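Local coordinates for synaptic vesicle glycoprotein 2C (Homo sapiens, PDB 4JRA) that serves, through its luminal domain, as a neuronal receptor recognised by the receptor-binding domain of botulinum neurotoxin A, at residues 105-109 against 123-127. Sequence-based numbering, arbitrary orientation.
Sequences DNTDF and SFFHN
Leaving strand 103-105, the chain runs in the same direction as residues 125-127, with CA atoms 4.4 Å apart at Asp105–Phe125 and 4.5 Å at Asn106–Asn127, the register slipping one residue at His126. Asn106 turns the backbone with positive phi and psi (56°/60°). Asn106 N donates a weak hydrogen bond to Phe125 O (3.3 Å), and Asn106 CA lies 3.3 Å from His126 O in a CA-H...O contact, while Asn106 ND2 is hydrogen-bonded to Asp86 OD1. Such stacking of coils characterises the pentapeptide-type right-handed beta-helix, here at its C-terminal edge, where Ser123 and Phe124 pair antiparallel with a botulinum neurotoxin strand. From Asn127 (chi1 m), ND2 donates weakly to Phe109 O (3.2 Å), and Thr107 (chi1 p) offers OG1 to Asn127 OD1 in a weak bond (3.5 Å). Thr107 O, 3.1 Å from Asn127 OD1, is also an acceptor and gains no hydrogen bond from that amide. Asp108 turns away, its OD2 accepting from Ser89 N. Asp105, extended and with chi1 t, brings OD2 3.4 Å from Phe125 CD2, at the ring edge.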
# COMPACT_ATOMS: atom_id res chain seq x y z
N ASP D 105 9.38 -7.01 -20.59
CA ASP D 105 10.68 -6.78 -19.97
C ASP D 105 11.79 -6.70 -21.02
O ASP D 105 12.10 -7.69 -21.67
CB ASP D 105 10.97 -7.92 -18.99
CG ASP D 105 12.25 -7.72 -18.22
OD1 ASP D 105 13.30 -7.51 -18.84
OD2 ASP D 105 12.20 -7.78 -16.98
N ASN D 106 12.39 -5.53 -21.17
CA ASN D 106 13.39 -5.32 -22.21
C ASN D 106 12.81 -5.66 -23.58
O ASN D 106 13.30 -6.55 -24.28
CB ASN D 106 14.66 -6.14 -21.93
CG ASN D 106 15.88 -5.63 -22.70
OD1 ASN D 106 16.10 -4.42 -22.83
ND2 ASN D 106 16.69 -6.56 -23.21
N THR D 107 11.75 -4.95 -23.94
CA THR D 107 11.06 -5.15 -25.20
C THR D 107 11.31 -3.90 -26.02
O THR D 107 11.77 -2.90 -25.48
CB THR D 107 9.56 -5.26 -24.97
OG1 THR D 107 9.10 -4.05 -24.36
CG2 THR D 107 9.22 -6.41 -24.04
N ASP D 108 11.01 -3.93 -27.31
CA ASP D 108 11.16 -2.75 -28.16
C ASP D 108 9.79 -2.16 -28.45
O ASP D 108 9.62 -1.38 -29.39
CB ASP D 108 11.82 -3.15 -29.47
CG ASP D 108 11.00 -4.14 -30.24
OD1 ASP D 108 10.19 -4.85 -29.61
OD2 ASP D 108 11.16 -4.22 -31.47
N PHE D 109 8.81 -2.52 -27.63
CA PHE D 109 7.41 -2.19 -27.89
C PHE D 109 7.11 -0.71 -27.74
O PHE D 109 7.53 -0.05 -26.78
CB PHE D 109 6.50 -3.00 -26.96
CG PHE D 109 6.47 -4.48 -27.26
CD1 PHE D 109 6.76 -4.96 -28.51
CD2 PHE D 109 6.15 -5.40 -26.27
CE1 PHE D 109 6.74 -6.31 -28.78
CE2 PHE D 109 6.12 -6.76 -26.54
CZ PHE D 109 6.42 -7.21 -27.79
N SER D 123 2.92 -5.29 -16.11
CA SER D 123 4.13 -4.63 -15.64
C SER D 123 5.03 -4.32 -16.81
O SER D 123 5.19 -5.14 -17.70
CB SER D 123 4.87 -5.52 -14.65
OG SER D 123 4.07 -5.79 -13.52
N PHE D 124 5.61 -3.13 -16.81
CA PHE D 124 6.42 -2.67 -17.92
C PHE D 124 7.84 -2.39 -17.46
O PHE D 124 8.10 -1.44 -16.73
CB PHE D 124 5.80 -1.42 -18.55
CG PHE D 124 4.66 -1.71 -19.50
CD1 PHE D 124 3.39 -1.96 -19.02
CD2 PHE D 124 4.86 -1.71 -20.86
CE1 PHE D 124 2.35 -2.22 -19.89
CE2 PHE D 124 3.82 -1.97 -21.73
CZ PHE D 124 2.58 -2.22 -21.24
N PHE D 125 8.76 -3.25 -17.90
CA PHE D 125 10.17 -3.11 -17.59
C PHE D 125 10.92 -2.72 -18.86
O PHE D 125 10.50 -3.05 -19.97
CB PHE D 125 10.67 -4.40 -16.96
CG PHE D 125 9.89 -4.80 -15.74
CD1 PHE D 125 9.38 -3.86 -14.88
CD2 PHE D 125 9.66 -6.13 -15.45
CE1 PHE D 125 8.66 -4.23 -13.75
CE2 PHE D 125 8.95 -6.49 -14.32
CZ PHE D 125 8.46 -5.54 -13.48
N HIS D 126 12.03 -2.01 -18.68
CA HIS D 126 12.43 -0.99 -19.65
C HIS D 126 13.13 -1.41 -20.93
O HIS D 126 13.95 -2.33 -20.96
CB HIS D 126 13.23 0.10 -18.93
CG HIS D 126 12.38 1.19 -18.35
ND1 HIS D 126 12.21 2.40 -18.98
CD2 HIS D 126 11.64 1.24 -17.22
CE1 HIS D 126 11.40 3.16 -18.25
NE2 HIS D 126 11.05 2.48 -17.18
N ASN D 127 12.80 -0.69 -22.00
CA ASN D 127 13.32 -0.94 -23.34
C ASN D 127 14.75 -0.47 -23.50
O ASN D 127 15.12 0.03 -24.57
CB ASN D 127 12.47 -0.18 -24.37
CG ASN D 127 10.98 -0.41 -24.19
OD1 ASN D 127 10.56 -1.11 -23.27
ND2 ASN D 127 10.18 0.18 -25.07